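Local atomic coordinates of DUF917 domain-containing protein (Chromobacterium violaceum, PDB entry 2O3I), a protein that is of unknown function but belongs to the S-Me-THD-like (DUF917) family, with an N-terminal and a C-terminal family domain. Residues Cys18-Gly23 against Ile356-Ala361; Glu85-Ala90 against Ala122-Ala127. The protein carries 2 engineered substitutions. One frame throughout, in Å; residues are numbered along the deposited sequence.

Contact 1 (Cys18-Gly23 against Ile356-Ala361); sequences CFFGSG and IALPAA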
# COMPACT_ATOMS: atom_id res chain seq x y z
N CYS A 18 -19.70 -13.64 -18.95
CA CYS A 18 -20.49 -13.31 -17.77
C CYS A 18 -21.06 -14.61 -17.19
O CYS A 18 -20.99 -14.84 -15.98
CB CYS A 18 -21.63 -12.35 -18.14
SG CYS A 18 -22.76 -11.91 -16.75
N PHE A 19 -21.61 -15.46 -18.05
CA PHE A 19 -22.15 -16.73 -17.59
C PHE A 19 -21.05 -17.61 -17.01
O PHE A 19 -21.27 -18.32 -16.03
CB PHE A 19 -22.87 -17.46 -18.74
CG PHE A 19 -23.54 -18.73 -18.30
CD1 PHE A 19 -24.72 -18.69 -17.56
CD2 PHE A 19 -22.97 -19.97 -18.58
CE1 PHE A 19 -25.31 -19.87 -17.10
CE2 PHE A 19 -23.55 -21.15 -18.12
CZ PHE A 19 -24.73 -21.10 -17.38
N PHE A 20 -19.85 -17.58 -17.60
CA PHE A 20 -18.75 -18.39 -17.09
C PHE A 20 -18.05 -17.69 -15.91
O PHE A 20 -17.07 -18.21 -15.37
CB PHE A 20 -17.72 -18.68 -18.20
CG PHE A 20 -18.20 -19.67 -19.24
CD1 PHE A 20 -18.56 -20.96 -18.88
CD2 PHE A 20 -18.30 -19.30 -20.58
CE1 PHE A 20 -19.03 -21.87 -19.83
CE2 PHE A 20 -18.77 -20.20 -21.54
CZ PHE A 20 -19.13 -21.49 -21.16
N GLY A 21 -18.56 -16.53 -15.52
CA GLY A 21 -17.96 -15.80 -14.42
C GLY A 21 -18.42 -16.21 -13.03
O GLY A 21 -17.95 -15.66 -12.03
N SER A 22 -19.34 -17.17 -12.96
CA SER A 22 -19.88 -17.65 -11.69
C SER A 22 -20.38 -16.50 -10.81
O SER A 22 -20.10 -16.45 -9.61
CB SER A 22 -18.82 -18.46 -10.93
OG SER A 22 -19.36 -19.07 -9.77
N GLY A 23 -21.11 -15.57 -11.42
CA GLY A 23 -21.66 -14.44 -10.69
C GLY A 23 -20.77 -13.22 -10.57
O GLY A 23 -21.26 -12.11 -10.34
N ILE A 356 -27.64 -22.55 -12.12
CA ILE A 356 -26.90 -23.64 -12.73
C ILE A 356 -25.50 -23.75 -12.16
O ILE A 356 -24.82 -22.75 -11.94
CB ILE A 356 -26.82 -23.46 -14.26
CG1 ILE A 356 -28.22 -23.58 -14.87
CG2 ILE A 356 -25.89 -24.51 -14.88
CD1 ILE A 356 -28.29 -23.31 -16.37
N ALA A 357 -25.07 -24.98 -11.91
CA ALA A 357 -23.73 -25.22 -11.40
C ALA A 357 -22.91 -25.82 -12.54
O ALA A 357 -23.40 -26.65 -13.30
CB ALA A 357 -23.78 -26.19 -10.22
N LEU A 358 -21.68 -25.37 -12.66
CA LEU A 358 -20.79 -25.88 -13.68
C LEU A 358 -19.62 -26.55 -12.97
O LEU A 358 -19.01 -25.97 -12.06
CB LEU A 358 -20.28 -24.75 -14.59
CG LEU A 358 -21.32 -23.89 -15.31
CD1 LEU A 358 -20.60 -22.75 -16.06
CD2 LEU A 358 -22.14 -24.74 -16.27
N PRO A 359 -19.30 -27.78 -13.35
CA PRO A 359 -18.18 -28.44 -12.68
C PRO A 359 -16.88 -27.67 -12.90
O PRO A 359 -16.58 -27.23 -14.01
CB PRO A 359 -18.17 -29.84 -13.32
CG PRO A 359 -18.86 -29.63 -14.64
CD PRO A 359 -19.98 -28.69 -14.29
N ALA A 360 -16.13 -27.47 -11.82
CA ALA A 360 -14.88 -26.73 -11.92
C ALA A 360 -13.93 -27.44 -12.88
O ALA A 360 -13.98 -28.66 -13.02
CB ALA A 360 -14.24 -26.61 -10.55
N ALA A 361 -13.08 -26.67 -13.55
CA ALA A 361 -12.12 -27.28 -14.47
C ALA A 361 -11.15 -28.04 -13.59
O ALA A 361 -10.88 -27.63 -12.45
CB ALA A 361 -11.39 -26.22 -15.28
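Ser22 OG, just beyond the Phe19 and Phe20 side chains that meet Leu358, takes a hydrogen bond from Ile320 N and gives a weak one to Ser301 O. Ser22 is the last residue of a type I beta turn, Phe19 to Ser22, that ends helix 10-19 and lies against strand 352-358 of the antiparallel sheet. A hydrogen bond from Gly21 N to Cys18 O (3.0 Å), spanning three residues, closes the last turn of the helix, and Phe19 O is held by Ser321 OG. Across the contact everything is apolar and buried. Ile356 and Leu358, two apart in the strand, send their side chains to the turn, while Ala357 between them points away. The Phe19 ring swings away from its own N (chi1 -176°), which carries its far end to the strand: CZ stands 4.3 Å from Ile356 CD1, which lies at the ring edge, near its plane. Phe20 instead keeps CG beside its backbone N (chi1 -72°); its ring also engages Arg228 in a cation-pi contact. Helix 244-255 closes over the cluster, with Met247 touching Phe19 and Ile356 and Leu251 touching Leu358. One methyl serves both aromatic rings: Leu358 CD1 sits 3.9 Å from Phe19 CE2 and, with the Phe20 and Leu358 side chains crossing at about a right angle, 3.9 Å from Phe20 CD1.

Contact 2 (Glu85-Ala90 against Ala122-Ala127); sequences EAALAA and AKLGLA
Two successive beta-alpha-beta crossovers run through the parallel strands 61-69, 101-105 and 127-129, and their helices, 81-96 and 111-124, touch here through Leu124, Ala87 and Leu88. Leu124 is the last helical residue of 111-124, and its side chain reaches across as a forked end. With CG anti to the carbonyl carbon (chi1 -56°), both methyls reach helix 81-96, each with its own closest partner. CD1 rests on the short side chain of Ala87, 3.7 Å from its CB. CD2 meets the branch of Leu88 instead, 3.7 Å from Leu88 CD2 and equally far from Leu88 CG, the two leucine side chains crossing obliquely. The Leu88 side chain sets out past the partner helix, and its branched end then comes nearer. The interface is small, purely van der Waals and only partly buried. Directly after Leu124, Gly125 takes positive phi (76°) and breaks the helix, turning the chain back toward the sheet. The carbonyl at this helix end is not left bare, since Leu124 O accepts a hydrogen bond from Arg91 NH1, a second tie to helix 81-96. Beyond the turn, Leu126 packs on Leu101 and Val104 of strand 101-105, and Ala127 enters strand 127-129, bonded through its backbone to Ala102 and Val104. From its other flank, helix 81-96 lays Ala86 and Ala90 on strand 156-159.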
# COMPACT_ATOMS: atom_id res chain seq x y z
N GLU A 85 -1.95 1.72 -19.44
CA GLU A 85 -0.78 2.32 -18.81
C GLU A 85 0.00 1.30 -17.97
O GLU A 85 1.24 1.35 -17.93
CB GLU A 85 -1.20 3.51 -17.94
CG GLU A 85 -0.08 4.49 -17.68
CD GLU A 85 0.36 5.20 -18.95
OE1 GLU A 85 1.58 5.35 -19.15
OE2 GLU A 85 -0.53 5.62 -19.73
N ALA A 86 -0.71 0.39 -17.31
CA ALA A 86 -0.06 -0.64 -16.49
C ALA A 86 0.71 -1.62 -17.37
O ALA A 86 1.84 -2.00 -17.06
CB ALA A 86 -1.12 -1.40 -15.66
N ALA A 87 0.08 -2.04 -18.47
CA ALA A 87 0.71 -2.96 -19.40
C ALA A 87 1.94 -2.31 -20.05
O ALA A 87 2.91 -2.99 -20.38
CB ALA A 87 -0.30 -3.40 -20.47
N LEU A 88 1.90 -1.00 -20.22
CA LEU A 88 3.03 -0.27 -20.81
C LEU A 88 4.21 -0.25 -19.84
O LEU A 88 5.37 -0.29 -20.23
CB LEU A 88 2.63 1.16 -21.17
CG LEU A 88 2.03 1.35 -22.56
CD1 LEU A 88 1.48 2.78 -22.69
CD2 LEU A 88 3.10 1.06 -23.62
N ALA A 89 3.89 -0.16 -18.55
CA ALA A 89 4.92 -0.16 -17.54
C ALA A 89 5.59 -1.53 -17.59
O ALA A 89 6.82 -1.63 -17.55
CB ALA A 89 4.30 0.09 -16.16
N ALA A 90 4.79 -2.58 -17.70
CA ALA A 90 5.32 -3.94 -17.76
C ALA A 90 6.16 -4.15 -19.01
O ALA A 90 7.19 -4.83 -18.98
CB ALA A 90 4.18 -4.96 -17.71
N ALA A 122 -5.13 -4.57 -28.51
CA ALA A 122 -5.39 -3.77 -29.71
C ALA A 122 -4.65 -2.45 -29.64
O ALA A 122 -4.13 -1.96 -30.63
CB ALA A 122 -6.89 -3.52 -29.84
N LYS A 123 -4.62 -1.87 -28.44
CA LYS A 123 -3.97 -0.60 -28.21
C LYS A 123 -2.44 -0.66 -28.27
O LYS A 123 -1.79 0.27 -28.75
CB LYS A 123 -4.40 -0.06 -26.84
CG LYS A 123 -3.71 1.23 -26.40
CD LYS A 123 -4.08 2.41 -27.28
CE LYS A 123 -3.50 3.72 -26.75
NZ LYS A 123 -3.82 4.84 -27.66
N LEU A 124 -1.86 -1.75 -27.78
CA LEU A 124 -0.41 -1.88 -27.76
C LEU A 124 0.18 -2.77 -28.84
O LEU A 124 1.40 -2.93 -28.92
CB LEU A 124 0.03 -2.39 -26.39
CG LEU A 124 -0.43 -1.53 -25.20
CD1 LEU A 124 0.13 -2.11 -23.92
CD2 LEU A 124 0.05 -0.10 -25.38
N GLY A 125 -0.68 -3.36 -29.66
CA GLY A 125 -0.19 -4.24 -30.72
C GLY A 125 0.25 -5.59 -30.19
O GLY A 125 1.21 -6.18 -30.70
N LEU A 126 -0.45 -6.10 -29.18
CA LEU A 126 -0.12 -7.39 -28.60
C LEU A 126 -1.19 -8.41 -28.96
O LEU A 126 -2.18 -8.09 -29.61
CB LEU A 126 -0.02 -7.29 -27.08
CG LEU A 126 0.77 -6.10 -26.51
CD1 LEU A 126 0.60 -6.06 -25.00
CD2 LEU A 126 2.24 -6.23 -26.87
N ALA A 127 -0.98 -9.65 -28.53
CA ALA A 127 -1.96 -10.69 -28.77
C ALA A 127 -2.47 -11.16 -27.40
O ALA A 127 -1.71 -11.25 -26.44
CB ALA A 127 -1.32 -11.86 -29.53

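How the contacts relate
From the N terminus, helix 10-19 leads into 18-23, the first half of contact 1, whose partner 356-361 arrives only after 332 intervening residues. Contact 1 therefore closes a loop that spans most of the chain, joining the end of the first helix, in the N-terminal family domain, to the antiparallel sheet of the C-terminal one. Contact 2 falls entirely within that loop and closes a much shorter one of 31 residues, linking two helices beside the mixed sheet. The loops nest without crossing. The two contacts lie on opposite sides of the chain's centre, about 29 Å apart between centres and about 19 Å between nearest atoms.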